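Local coordinates for protein ubiquitin-conjugating enzyme E2 U (Homo sapiens, PDB 1YRV) that catalyses the covalent attachment of ubiquitin to other proteins, working as an E2 enzyme through its conjugating core domain, the part held in this chain, at residues M52-V57 / T75-S80; R30-L35 / Y122-I127; V88-T93 / P102-P107; E81-P86 / W118-T123. All coordinates share one frame; numbering follows the deposited sequence.

Interaction 1. Residues M52-V57 / T75-S80; sequences MMEWEV and TIHFTS
Trp55 and Ile76 face each other as an antiparallel hydrogen-bonded pair, each backbone NH serving the other's carbonyl. Trp55 N reaches Ile76 O at 3.0 Å, and Ile76 N returns the bond to Trp55 O, also at 3.0 Å. Past the end of the regular strands, Phe78 N continues the ladder to Met53 O at 2.8 Å, in the plane of that carbonyl. Met53 O also takes a CA-H contact from His77. The residues between turn their backbone groups outward: Glu54 and Glu56 bond to Val48 and Lys46 on the side of strand 43-47, Thr75 and His77 to Lys90 and Val88 of strand 88-91.

Glu54 and His77, a non-hydrogen-bonded pair, share one face of the sheet. The bend at chi2 (-52°) turns the Glu54 carboxylate back to His77, where it lies nearly coplanar (10°) with the imidazole. The two form a His-carboxylate hydrogen bond at the ring edge, although its modelled length, 2.4 Å from ND1 to OE2, is doubtful.

On the other face lie Trp55 and Ile76, with Val57 CG1 touching Ile76 CD1 at 3.8 Å. The indole's one polar atom is satisfied within its own segment: Trp55 NE1 donates to Met52 O at 2.8 Å, from above the carbonyl plane. Trp55 CD1 meets the edge of the Phe78 ring, 3.5 Å from CE1, and Leu124 touches both rings. Consecutive antiparallel strands 54-60 and 71-77 form a beta hairpin, the two middle strands of the four-stranded UBC sheet, with its apolar face packed on the helices.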
loop_
_atom_site.group_PDB
_atom_site.type_symbol
_atom_site.label_atom_id
_atom_site.label_comp_id
_atom_site.label_asym_id
_atom_site.label_seq_id
_atom_site.Cartn_x
_atom_site.Cartn_y
_atom_site.Cartn_z
ATOM N N MET A 52 4.301 -11.685 11.987
ATOM C CA MET A 52 4.111 -10.264 11.926
ATOM C C MET A 52 4.624 -9.812 10.581
ATOM O O MET A 52 4.857 -8.626 10.345
ATOM C CB MET A 52 4.823 -9.540 13.052
ATOM C CG MET A 52 4.005 -9.536 14.314
ATOM S SD MET A 52 4.552 -8.203 15.371
ATOM C CE MET A 52 3.469 -6.950 14.878
ATOM N N MET A 53 4.758 -10.785 9.693
ATOM C CA MET A 53 5.241 -10.565 8.344
ATOM C C MET A 53 4.117 -10.342 7.345
ATOM O O MET A 53 4.318 -9.701 6.311
ATOM C CB MET A 53 6.036 -11.780 7.874
ATOM C CG MET A 53 7.331 -12.038 8.628
ATOM S SD MET A 53 8.748 -10.947 8.270
ATOM C CE MET A 53 8.855 -10.035 9.768
ATOM N N GLU A 54 2.947 -10.888 7.654
ATOM C CA GLU A 54 1.818 -10.799 6.761
ATOM C C GLU A 54 0.786 -9.862 7.336
ATOM O O GLU A 54 0.358 -10.034 8.478
ATOM C CB GLU A 54 1.208 -12.192 6.540
ATOM C CG GLU A 54 2.146 -13.237 5.921
ATOM C CD GLU A 54 2.804 -12.735 4.637
ATOM O OE1 GLU A 54 2.133 -12.003 3.858
ATOM O OE2 GLU A 54 3.987 -13.074 4.379
ATOM N N TRP A 55 0.395 -8.859 6.543
ATOM C CA TRP A 55 -0.598 -7.863 6.990
ATOM C C TRP A 55 -1.782 -7.668 6.078
ATOM O O TRP A 55 -1.689 -7.815 4.863
ATOM C CB TRP A 55 0.035 -6.482 7.129
ATOM C CG TRP A 55 1.102 -6.455 8.098
ATOM C CD1 TRP A 55 2.323 -7.031 7.975
ATOM C CD2 TRP A 55 1.026 -5.921 9.427
ATOM N NE1 TRP A 55 3.015 -6.895 9.154
ATOM C CE2 TRP A 55 2.246 -6.220 10.053
ATOM C CE3 TRP A 55 0.045 -5.212 10.136
ATOM C CZ2 TRP A 55 2.505 -5.854 11.372
ATOM C CZ3 TRP A 55 0.301 -4.841 11.448
ATOM C CH2 TRP A 55 1.536 -5.163 12.055
ATOM N N GLU A 56 -2.893 -7.283 6.685
ATOM C CA GLU A 56 -4.089 -6.976 5.937
ATOM C C GLU A 56 -4.393 -5.513 6.194
ATOM O O GLU A 56 -4.590 -5.082 7.340
ATOM C CB GLU A 56 -5.237 -7.861 6.373
ATOM C CG GLU A 56 -5.198 -9.219 5.719
ATOM C CD GLU A 56 -6.392 -10.076 6.116
ATOM O OE1 GLU A 56 -6.456 -11.254 5.700
ATOM O OE2 GLU A 56 -7.265 -9.563 6.851
ATOM N N VAL A 57 -4.415 -4.737 5.121
ATOM C CA VAL A 57 -4.648 -3.325 5.285
ATOM C C VAL A 57 -5.741 -2.719 4.413
ATOM O O VAL A 57 -6.014 -3.175 3.307
ATOM C CB VAL A 57 -3.348 -2.505 5.046
ATOM C CG1 VAL A 57 -2.154 -3.250 5.593
ATOM C CG2 VAL A 57 -3.168 -2.195 3.582
ATOM N N THR A 75 -2.631 -6.256 0.903
ATOM C CA THR A 75 -1.933 -7.155 1.801
ATOM C C THR A 75 -0.487 -6.676 1.678
ATOM O O THR A 75 -0.028 -6.271 0.590
ATOM C CB THR A 75 -1.986 -8.668 1.416
ATOM O OG1 THR A 75 -1.349 -8.860 0.155
ATOM C CG2 THR A 75 -3.386 -9.179 1.381
ATOM N N ILE A 76 0.234 -6.711 2.795
ATOM C CA ILE A 76 1.638 -6.291 2.796
ATOM C C ILE A 76 2.478 -7.444 3.355
ATOM O O ILE A 76 2.287 -7.869 4.499
ATOM C CB ILE A 76 1.839 -5.019 3.665
ATOM C CG1 ILE A 76 0.955 -3.887 3.110
ATOM C CG2 ILE A 76 3.313 -4.621 3.702
ATOM C CD1 ILE A 76 1.171 -2.573 3.781
ATOM N N HIS A 77 3.373 -7.963 2.529
ATOM C CA HIS A 77 4.234 -9.041 2.933
ATOM C C HIS A 77 5.653 -8.560 3.154
ATOM O O HIS A 77 6.342 -8.157 2.224
ATOM C CB HIS A 77 4.237 -10.130 1.877
ATOM C CG HIS A 77 5.426 -11.033 1.961
ATOM N ND1 HIS A 77 5.616 -11.920 2.999
ATOM C CD2 HIS A 77 6.512 -11.151 1.160
ATOM C CE1 HIS A 77 6.767 -12.546 2.834
ATOM N NE2 HIS A 77 7.331 -12.098 1.727
ATOM N N PHE A 78 6.053 -8.551 4.415
ATOM C CA PHE A 78 7.416 -8.208 4.797
ATOM C C PHE A 78 8.253 -9.494 4.764
ATOM O O PHE A 78 7.711 -10.611 4.774
ATOM C CB PHE A 78 7.459 -7.673 6.213
ATOM C CG PHE A 78 6.837 -6.336 6.353
ATOM C CD1 PHE A 78 5.504 -6.214 6.708
ATOM C CD2 PHE A 78 7.595 -5.178 6.136
ATOM C CE1 PHE A 78 4.928 -4.957 6.847
ATOM C CE2 PHE A 78 7.031 -3.903 6.266
ATOM C CZ PHE A 78 5.699 -3.776 6.628
ATOM N N THR A 79 9.566 -9.324 4.731
ATOM C CA THR A 79 10.506 -10.429 4.745
ATOM C C THR A 79 11.470 -10.247 5.947
ATOM O O THR A 79 11.588 -9.152 6.518
ATOM C CB THR A 79 11.373 -10.419 3.498
ATOM O OG1 THR A 79 12.239 -9.271 3.548
ATOM C CG2 THR A 79 10.523 -10.377 2.239
ATOM N N SER A 80 12.182 -11.317 6.281
ATOM C CA SER A 80 13.137 -11.317 7.373
ATOM C C SER A 80 14.258 -10.317 7.103
ATOM O O SER A 80 15.098 -10.069 7.954
ATOM C CB SER A 80 13.692 -12.742 7.581
ATOM O OG SER A 80 14.214 -13.236 6.342
#

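Interaction 2. Residues R30-L35 / Y122-I127; sequences RDFCDL and YTLSSI
Asp31 and Leu124 bring their backbones to 5.7 Å between CA atoms, and Leu35 and Ser125 come equally close, where helix 23-38 runs past the first turn of helix 124-135. The bond across is made by Asp31 OD2, which accepts from Leu124 N at 3.2 Å, well above the carboxylate plane; OD2 is also hydrogen-bonded to Tyr82 OH. A carboxylate suits the start of a helix, where amide hydrogens lack partners in a preceding turn and the helix dipole would probably favour a negative charge. Its other oxygen, OD1, is held side-on by Arg30, with NE and NH1 both arriving from the same face and NH1 at 2.7 Å from OD1. Arg30 probably helps hold the carboxylate's rotation.

Thr123 adds a weak N-cap bond from its own segment: the hydroxyl, folded over its backbone at a chi1 of 63°, accepts from Ser126 N. A water bridges the two backbones, donating to Asp31 O and accepting from Ser125 N. One turn further along helix 23-38, Leu35 CD2 touches Ser125 OG at 3.4 Å, an oxygen also weakly bonded by Asn38 ND2. Leu124 CB packs on Asp31 CB at 3.8 Å.

Phe32 and Leu35 reach on to strand 43-47, so the Leu124 side chain sits between helix 23-38 and the sheet residue Trp55, with Phe78 beside it.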
loop_
_atom_site.group_PDB
_atom_site.type_symbol
_atom_site.label_atom_id
_atom_site.label_comp_id
_atom_site.label_asym_id
_atom_site.label_seq_id
_atom_site.Cartn_x
_atom_site.Cartn_y
_atom_site.Cartn_z
ATOM N N ARG A 30 7.803 -2.899 17.106
ATOM C CA ARG A 30 7.870 -1.502 17.492
ATOM C C ARG A 30 6.939 -0.707 16.570
ATOM O O ARG A 30 6.060 -0.005 17.043
ATOM C CB ARG A 30 9.292 -0.975 17.374
ATOM C CG ARG A 30 9.385 0.531 17.552
ATOM C CD ARG A 30 10.553 1.124 16.719
ATOM N NE ARG A 30 10.405 0.829 15.301
ATOM C CZ ARG A 30 11.391 0.880 14.404
ATOM N NH1 ARG A 30 11.185 0.590 13.094
ATOM N NH2 ARG A 30 12.592 1.238 14.803
ATOM N N ASP A 31 7.118 -0.824 15.258
ATOM C CA ASP A 31 6.263 -0.111 14.325
ATOM C C ASP A 31 4.774 -0.247 14.596
ATOM O O ASP A 31 4.045 0.724 14.471
ATOM C CB ASP A 31 6.508 -0.581 12.902
ATOM C CG ASP A 31 7.823 -0.088 12.334
ATOM O OD1 ASP A 31 8.511 0.705 13.013
ATOM O OD2 ASP A 31 8.158 -0.507 11.197
ATOM N N PHE A 32 4.313 -1.451 14.910
ATOM C CA PHE A 32 2.893 -1.671 15.186
ATOM C C PHE A 32 2.425 -0.909 16.417
ATOM O O PHE A 32 1.337 -0.348 16.432
ATOM C CB PHE A 32 2.622 -3.147 15.383
ATOM C CG PHE A 32 1.171 -3.517 15.307
ATOM C CD1 PHE A 32 0.692 -4.620 16.006
ATOM C CD2 PHE A 32 0.278 -2.789 14.523
ATOM C CE1 PHE A 32 -0.669 -4.993 15.923
ATOM C CE2 PHE A 32 -1.084 -3.159 14.437
ATOM C CZ PHE A 32 -1.552 -4.256 15.135
ATOM N N CYS A 33 3.236 -0.886 17.465
ATOM C CA CYS A 33 2.861 -0.128 18.663
ATOM C C CYS A 33 2.719 1.354 18.297
ATOM O O CYS A 33 1.836 2.036 18.795
ATOM C CB CYS A 33 3.928 -0.239 19.747
ATOM S SG CYS A 33 4.078 -1.855 20.458
ATOM N N ASP A 34 3.606 1.831 17.429
ATOM C CA ASP A 34 3.587 3.213 16.993
ATOM C C ASP A 34 2.344 3.538 16.180
ATOM O O ASP A 34 1.764 4.598 16.323
ATOM C CB ASP A 34 4.812 3.509 16.137
ATOM C CG ASP A 34 6.073 3.642 16.942
ATOM O OD1 ASP A 34 7.156 3.738 16.304
ATOM O OD2 ASP A 34 6.000 3.662 18.197
ATOM N N LEU A 35 1.976 2.605 15.320
ATOM C CA LEU A 35 0.841 2.737 14.454
ATOM C C LEU A 35 -0.383 2.817 15.330
ATOM O O LEU A 35 -1.235 3.674 15.139
ATOM C CB LEU A 35 0.749 1.529 13.555
ATOM C CG LEU A 35 0.182 1.767 12.173
ATOM C CD1 LEU A 35 -1.024 0.899 11.975
ATOM C CD2 LEU A 35 -0.099 3.232 11.972
ATOM N N TYR A 122 11.653 4.215 6.389
ATOM C CA TYR A 122 10.284 3.852 6.090
ATOM C C TYR A 122 9.749 2.834 7.108
ATOM O O TYR A 122 10.147 1.681 7.082
ATOM C CB TYR A 122 10.206 3.228 4.718
ATOM C CG TYR A 122 10.058 4.209 3.592
ATOM C CD1 TYR A 122 8.861 4.880 3.389
ATOM C CD2 TYR A 122 11.101 4.422 2.694
ATOM C CE1 TYR A 122 8.697 5.733 2.314
ATOM C CE2 TYR A 122 10.962 5.270 1.616
ATOM C CZ TYR A 122 9.755 5.930 1.425
ATOM O OH TYR A 122 9.580 6.808 0.377
ATOM N N THR A 123 8.852 3.254 7.988
ATOM C CA THR A 123 8.249 2.356 8.980
ATOM C C THR A 123 6.840 1.947 8.526
ATOM O O THR A 123 6.314 2.504 7.572
ATOM C CB THR A 123 8.087 3.050 10.321
ATOM O OG1 THR A 123 7.181 4.144 10.151
ATOM C CG2 THR A 123 9.439 3.580 10.821
ATOM N N LEU A 124 6.216 0.990 9.209
ATOM C CA LEU A 124 4.863 0.590 8.818
ATOM C C LEU A 124 3.957 1.811 8.601
ATOM O O LEU A 124 3.176 1.827 7.652
ATOM C CB LEU A 124 4.230 -0.328 9.875
ATOM C CG LEU A 124 2.860 -0.988 9.601
ATOM C CD1 LEU A 124 2.917 -1.878 8.388
ATOM C CD2 LEU A 124 2.430 -1.824 10.820
ATOM N N SER A 125 4.053 2.802 9.499
ATOM C CA SER A 125 3.273 4.045 9.425
ATOM C C SER A 125 3.568 4.847 8.161
ATOM O O SER A 125 2.660 5.305 7.503
ATOM C CB SER A 125 3.549 4.936 10.642
ATOM O OG SER A 125 3.128 4.316 11.831
ATOM N N SER A 126 4.848 5.023 7.858
ATOM C CA SER A 126 5.294 5.765 6.685
ATOM C C SER A 126 4.719 5.175 5.447
ATOM O O SER A 126 4.126 5.859 4.613
ATOM C CB SER A 126 6.807 5.693 6.527
ATOM O OG SER A 126 7.443 6.489 7.475
ATOM N N ILE A 127 4.954 3.880 5.316
ATOM C CA ILE A 127 4.484 3.115 4.181
ATOM C C ILE A 127 2.979 3.272 3.998
ATOM O O ILE A 127 2.493 3.410 2.883
ATOM C CB ILE A 127 4.804 1.641 4.396
ATOM C CG1 ILE A 127 6.326 1.489 4.650
ATOM C CG2 ILE A 127 4.220 0.841 3.250
ATOM C CD1 ILE A 127 6.753 0.083 4.956
HETATM O O HOH W 1 5.322 2.573 12.414
#

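Interaction 3. Residues V88-T93 / P102-P107; sequences VVKFIT and PHTGQP
Phe91 N donates to Gly105 O at 2.7 Å, tying the end of strand 88-91 to the loop that follows it. The same carbonyl oxygen lies 3.1 Å from Phe91 CB and, at the ring edge, 3.6 Å from CD2, so the side chain and the amide frame one acceptor. Two residues on in the loop, Pro107 lays its ring across the strand: CD is 3.3 Å from Val89 O, and CG meets Val89 CG1 at 3.9 Å. Gln106, with CG anti to the backbone N (chi1 -159°), runs its CG past Val89 O and its end beside the Lys90 chain.

Behind these contacts, Gly105 turns the loop with a positive phi of 68°, a conformation that favours glycine, and its lack of a side chain on the strand-facing side avoids crowding Phe91 O. Asp101 steadies the preceding turn by accepting from the backbone of His103 and Thr104. Phe91 and Pro107 both rest on Leu135 of helix 124-135, and Val89 lies on Ile76 of the neighbouring strand 71-77.

Pro107 directly precedes Cys108, the predicted thioester-forming cysteine. A single backbone bond, with a rigid proline packed on valine, therefore probably helps set the path of the chain entering the active site, while the lysine and glutamine meet at the more accessible side.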
loop_
_atom_site.group_PDB
_atom_site.type_symbol
_atom_site.label_atom_id
_atom_site.label_comp_id
_atom_site.label_asym_id
_atom_site.label_seq_id
_atom_site.Cartn_x
_atom_site.Cartn_y
_atom_site.Cartn_z
ATOM N N VAL A 88 6.338 -6.391 0.244
ATOM C CA VAL A 88 5.713 -6.529 -1.063
ATOM C C VAL A 88 4.235 -6.188 -0.832
ATOM O O VAL A 88 3.564 -6.811 -0.000
ATOM C CB VAL A 88 5.760 -7.955 -1.612
ATOM C CG1 VAL A 88 4.902 -8.028 -2.878
ATOM C CG2 VAL A 88 7.205 -8.379 -1.930
ATOM N N VAL A 89 3.733 -5.204 -1.561
ATOM C CA VAL A 89 2.344 -4.800 -1.412
ATOM C C VAL A 89 1.553 -5.253 -2.645
ATOM O O VAL A 89 1.996 -5.098 -3.798
ATOM C CB VAL A 89 2.220 -3.237 -1.256
ATOM C CG1 VAL A 89 0.759 -2.810 -1.306
ATOM C CG2 VAL A 89 2.856 -2.782 0.054
ATOM N N LYS A 90 0.390 -5.827 -2.382
ATOM C CA LYS A 90 -0.476 -6.272 -3.439
ATOM C C LYS A 90 -1.915 -5.951 -3.139
ATOM O O LYS A 90 -2.347 -5.973 -1.981
ATOM C CB LYS A 90 -0.343 -7.767 -3.651
ATOM C CG LYS A 90 0.932 -8.153 -4.347
ATOM C CD LYS A 90 1.103 -9.663 -4.370
ATOM C CE LYS A 90 2.414 -10.044 -5.067
ATOM N NZ LYS A 90 2.479 -9.439 -6.466
ATOM N N PHE A 91 -2.648 -5.638 -4.207
ATOM C CA PHE A 91 -4.065 -5.345 -4.115
ATOM C C PHE A 91 -4.790 -6.676 -4.075
ATOM O O PHE A 91 -4.598 -7.501 -4.950
ATOM C CB PHE A 91 -4.504 -4.552 -5.336
ATOM C CG PHE A 91 -4.660 -3.112 -5.064
ATOM C CD1 PHE A 91 -5.842 -2.633 -4.554
ATOM C CD2 PHE A 91 -3.604 -2.233 -5.274
ATOM C CE1 PHE A 91 -5.977 -1.305 -4.235
ATOM C CE2 PHE A 91 -3.725 -0.891 -4.957
ATOM C CZ PHE A 91 -4.915 -0.425 -4.444
ATOM N N ILE A 92 -5.614 -6.885 -3.058
ATOM C CA ILE A 92 -6.346 -8.133 -2.939
ATOM C C ILE A 92 -7.145 -8.380 -4.217
ATOM O O ILE A 92 -7.114 -9.484 -4.778
ATOM C CB ILE A 92 -7.267 -8.106 -1.696
ATOM C CG1 ILE A 92 -6.417 -8.331 -0.444
ATOM C CG2 ILE A 92 -8.356 -9.160 -1.815
ATOM C CD1 ILE A 92 -6.949 -7.685 0.808
ATOM N N THR A 93 -7.852 -7.349 -4.686
ATOM C CA THR A 93 -8.624 -7.456 -5.923
ATOM C C THR A 93 -8.109 -6.410 -6.887
ATOM O O THR A 93 -8.267 -5.218 -6.647
ATOM C CB THR A 93 -10.116 -7.218 -5.693
ATOM O OG1 THR A 93 -10.562 -8.016 -4.596
ATOM C CG2 THR A 93 -10.895 -7.636 -6.911
ATOM N N PRO A 102 -2.197 -4.333 -13.807
ATOM C CA PRO A 102 -3.465 -5.032 -14.032
ATOM C C PRO A 102 -3.344 -6.547 -13.961
ATOM O O PRO A 102 -4.341 -7.244 -13.757
ATOM C CB PRO A 102 -3.884 -4.529 -15.405
ATOM C CG PRO A 102 -2.547 -4.374 -16.113
ATOM C CD PRO A 102 -1.688 -3.728 -15.058
ATOM N N HIS A 103 -2.109 -7.039 -14.088
ATOM C CA HIS A 103 -1.818 -8.468 -14.058
ATOM C C HIS A 103 -1.314 -8.983 -12.696
ATOM O O HIS A 103 -1.649 -10.097 -12.276
ATOM C CB HIS A 103 -0.797 -8.783 -15.161
ATOM C CG HIS A 103 -0.866 -10.192 -15.661
ATOM N ND1 HIS A 103 0.076 -11.146 -15.338
ATOM C CD2 HIS A 103 -1.803 -10.825 -16.407
ATOM C CE1 HIS A 103 -0.280 -12.307 -15.859
ATOM N NE2 HIS A 103 -1.417 -12.141 -16.511
ATOM N N THR A 104 -0.527 -8.155 -12.010
ATOM C CA THR A 104 0.064 -8.481 -10.710
ATOM C C THR A 104 -0.699 -7.926 -9.506
ATOM O O THR A 104 -0.470 -8.362 -8.377
ATOM C CB THR A 104 1.490 -7.916 -10.609
ATOM O OG1 THR A 104 2.191 -8.184 -11.826
ATOM C CG2 THR A 104 2.243 -8.538 -9.433
ATOM N N GLY A 105 -1.580 -6.952 -9.745
ATOM C CA GLY A 105 -2.336 -6.338 -8.665
ATOM C C GLY A 105 -1.397 -5.539 -7.780
ATOM O O GLY A 105 -1.776 -5.031 -6.729
ATOM N N GLN A 106 -0.158 -5.431 -8.228
ATOM C CA GLN A 106 0.855 -4.717 -7.503
ATOM C C GLN A 106 0.977 -3.266 -7.954
ATOM O O GLN A 106 1.079 -2.960 -9.142
ATOM C CB GLN A 106 2.179 -5.440 -7.695
ATOM C CG GLN A 106 3.212 -5.136 -6.661
ATOM C CD GLN A 106 4.290 -6.212 -6.605
ATOM O OE1 GLN A 106 5.460 -5.932 -6.346
ATOM N NE2 GLN A 106 3.888 -7.453 -6.835
ATOM N N PRO A 107 0.989 -2.348 -6.990
ATOM C CA PRO A 107 1.103 -0.911 -7.252
ATOM C C PRO A 107 2.522 -0.452 -7.595
ATOM O O PRO A 107 3.435 -0.774 -6.876
ATOM C CB PRO A 107 0.617 -0.300 -5.952
ATOM C CG PRO A 107 1.077 -1.292 -4.922
ATOM C CD PRO A 107 0.785 -2.625 -5.555
#

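Interaction 4. Residues E81-P86 / W118-T123; sequences EYNYAP and WNTNYT
Trp118 presents one indole face to the loop before strand 88-91: Pro86 CB lies over the six-membered ring, 3.9 Å from its centroid, in a CH-pi contact, and the Ala85 carbonyl carbon sits nearer the rim of the same face. Thr120 N approaches the opposite face off-centre. At the edge, Trp118 NE1 donates to Asn83 O at 2.8 Å, with that oxygen in the indole plane although the donor stands 62° out of the carbonyl's own plane. Tyr82 meets another part of the edge, its CE1 at 4.1 Å from Trp118 CZ2, and carries Asn83 CB over its ring.

Trp118 chi1 is near trans (175°), swinging the indole away from its own backbone and against the 81-86 loop. Thr120 CG2 presses against Asn83 O at 3.0 Å. Tyr82 OH comes to 3.2 Å from Tyr122 O, while hydrogen-bonding to Asp31 of helix 23-38. A water joins the loops again, accepting from Asn83 ND2 and donating to Thr120 O and Tyr122 O.

Tryptophan suits this surface site because it pairs a broad face for proline with a donor that satisfies a loop carbonyl. Two segments without regular structure are thus held by aromatic contact, a direct bond and water-mediated links.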
loop_
_atom_site.group_PDB
_atom_site.type_symbol
_atom_site.label_atom_id
_atom_site.label_comp_id
_atom_site.label_asym_id
_atom_site.label_seq_id
_atom_site.Cartn_x
_atom_site.Cartn_y
_atom_site.Cartn_z
ATOM N N GLU A 81 14.256 -9.716 5.920
ATOM C CA GLU A 81 15.276 -8.716 5.564
ATOM C C GLU A 81 14.743 -7.330 5.912
ATOM O O GLU A 81 15.481 -6.363 5.868
ATOM C CB GLU A 81 15.548 -8.746 4.056
ATOM C CG GLU A 81 15.597 -10.138 3.508
ATOM C CD GLU A 81 16.695 -10.904 4.145
ATOM O OE1 GLU A 81 17.843 -10.419 3.985
ATOM O OE2 GLU A 81 16.414 -11.945 4.801
ATOM N N TYR A 82 13.475 -7.252 6.299
ATOM C CA TYR A 82 12.876 -5.970 6.559
ATOM C C TYR A 82 13.697 -4.928 7.231
ATOM O O TYR A 82 14.383 -5.151 8.242
ATOM C CB TYR A 82 11.565 -6.040 7.319
ATOM C CG TYR A 82 11.050 -4.663 7.710
ATOM C CD1 TYR A 82 10.835 -3.678 6.754
ATOM C CD2 TYR A 82 10.764 -4.354 9.031
ATOM C CE1 TYR A 82 10.340 -2.421 7.095
ATOM C CE2 TYR A 82 10.265 -3.097 9.388
ATOM C CZ TYR A 82 10.053 -2.136 8.402
ATOM O OH TYR A 82 9.518 -0.923 8.771
ATOM N N ASN A 83 13.502 -3.760 6.604
ATOM C CA ASN A 83 14.070 -2.474 6.901
ATOM C C ASN A 83 15.264 -2.373 5.950
ATOM O O ASN A 83 15.578 -1.290 5.504
ATOM C CB ASN A 83 14.290 -2.490 8.392
ATOM C CG ASN A 83 15.275 -1.510 8.868
ATOM O OD1 ASN A 83 16.435 -1.777 8.765
ATOM N ND2 ASN A 83 14.826 -0.383 9.436
ATOM N N TYR A 84 15.877 -3.487 5.573
ATOM C CA TYR A 84 16.946 -3.412 4.584
ATOM C C TYR A 84 16.248 -3.550 3.219
ATOM O O TYR A 84 16.790 -3.165 2.187
ATOM C CB TYR A 84 17.944 -4.558 4.728
ATOM C CG TYR A 84 18.969 -4.338 5.808
ATOM C CD1 TYR A 84 19.859 -3.262 5.746
ATOM C CD2 TYR A 84 18.954 -5.112 6.963
ATOM C CE1 TYR A 84 20.686 -2.956 6.825
ATOM C CE2 TYR A 84 19.761 -4.811 8.035
ATOM C CZ TYR A 84 20.624 -3.725 7.957
ATOM O OH TYR A 84 21.405 -3.428 9.038
ATOM N N ALA A 85 15.037 -4.102 3.239
ATOM C CA ALA A 85 14.252 -4.338 2.043
ATOM C C ALA A 85 12.795 -3.980 2.251
ATOM O O ALA A 85 12.241 -4.200 3.337
ATOM C CB ALA A 85 14.341 -5.801 1.651
ATOM N N PRO A 86 12.148 -3.464 1.189
ATOM C CA PRO A 86 10.730 -3.070 1.213
ATOM C C PRO A 86 9.764 -4.248 1.259
ATOM O O PRO A 86 10.048 -5.324 0.749
ATOM C CB PRO A 86 10.548 -2.273 -0.090
ATOM C CG PRO A 86 11.585 -2.916 -1.047
ATOM C CD PRO A 86 12.787 -3.067 -0.089
ATOM N N TRP A 118 14.306 2.912 -1.778
ATOM C CA TRP A 118 13.968 2.422 -0.456
ATOM C C TRP A 118 14.753 3.205 0.589
ATOM O O TRP A 118 15.824 3.731 0.313
ATOM C CB TRP A 118 14.295 0.938 -0.341
ATOM C CG TRP A 118 14.090 0.411 1.033
ATOM C CD1 TRP A 118 15.041 -0.124 1.867
ATOM C CD2 TRP A 118 12.853 0.355 1.746
ATOM N NE1 TRP A 118 14.468 -0.508 3.046
ATOM C CE2 TRP A 118 13.119 -0.230 3.003
ATOM C CE3 TRP A 118 11.534 0.745 1.446
ATOM C CZ2 TRP A 118 12.133 -0.447 3.958
ATOM C CZ3 TRP A 118 10.545 0.531 2.398
ATOM C CH2 TRP A 118 10.854 -0.064 3.643
ATOM N N ASN A 119 14.209 3.302 1.789
ATOM C CA ASN A 119 14.895 4.027 2.843
ATOM C C ASN A 119 14.573 3.313 4.153
ATOM O O ASN A 119 13.410 2.999 4.429
ATOM C CB ASN A 119 14.406 5.477 2.882
ATOM C CG ASN A 119 15.278 6.363 3.736
ATOM O OD1 ASN A 119 15.445 6.147 4.940
ATOM N ND2 ASN A 119 15.854 7.372 3.114
ATOM N N THR A 120 15.585 3.068 4.970
ATOM C CA THR A 120 15.333 2.354 6.219
ATOM C C THR A 120 14.524 3.159 7.215
ATOM O O THR A 120 14.202 2.686 8.306
ATOM C CB THR A 120 16.628 1.886 6.899
ATOM O OG1 THR A 120 17.384 3.030 7.314
ATOM C CG2 THR A 120 17.446 1.019 5.950
ATOM N N ASN A 121 14.191 4.379 6.819
ATOM C CA ASN A 121 13.395 5.273 7.646
ATOM C C ASN A 121 11.940 5.008 7.410
ATOM O O ASN A 121 11.093 5.543 8.114
ATOM C CB ASN A 121 13.677 6.705 7.288
ATOM C CG ASN A 121 14.965 7.192 7.871
ATOM O OD1 ASN A 121 16.006 6.511 7.815
ATOM N ND2 ASN A 121 14.919 8.382 8.451
ATOM N N TYR A 122 11.653 4.215 6.389
ATOM C CA TYR A 122 10.284 3.852 6.090
ATOM C C TYR A 122 9.749 2.834 7.108
ATOM O O TYR A 122 10.147 1.681 7.082
ATOM C CB TYR A 122 10.206 3.228 4.718
ATOM C CG TYR A 122 10.058 4.209 3.592
ATOM C CD1 TYR A 122 8.861 4.880 3.389
ATOM C CD2 TYR A 122 11.101 4.422 2.694
ATOM C CE1 TYR A 122 8.697 5.733 2.314
ATOM C CE2 TYR A 122 10.962 5.270 1.616
ATOM C CZ TYR A 122 9.755 5.930 1.425
ATOM O OH TYR A 122 9.580 6.808 0.377
ATOM N N THR A 123 8.852 3.254 7.988
ATOM C CA THR A 123 8.249 2.356 8.980
ATOM C C THR A 123 6.840 1.947 8.526
ATOM O O THR A 123 6.314 2.504 7.572
ATOM C CB THR A 123 8.087 3.050 10.321
ATOM O OG1 THR A 123 7.181 4.144 10.151
ATOM C CG2 THR A 123 9.439 3.580 10.821
HETATM O O HOH W 2 12.137 1.207 9.473
#

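How the interactions relate
Interactions 1, 2 and 3 are partly buried, interaction 3 lying nearest the chain's centre; interactions 1 and 2 share a seam, Trp55 and Phe78 lying against Leu124 and Trp55 against Phe32. Interaction 3 is joined to interaction 1 through the sheet, since strand 71-77 pairs with strand 88-91, but it lies toward the predicted active cysteine, about 21 Å and 20 Å between centres from interactions 2 and 4. Interaction 4 is the surface contact; it shares Tyr122 and Thr123 with interaction 2, and Tyr82 bonds Asp31 to link them. The chemistry follows the setting: a backbone ladder in the sheet, a charge at a helix start, one amide bond with proline packing near the cysteine, and indole with water between surface loops.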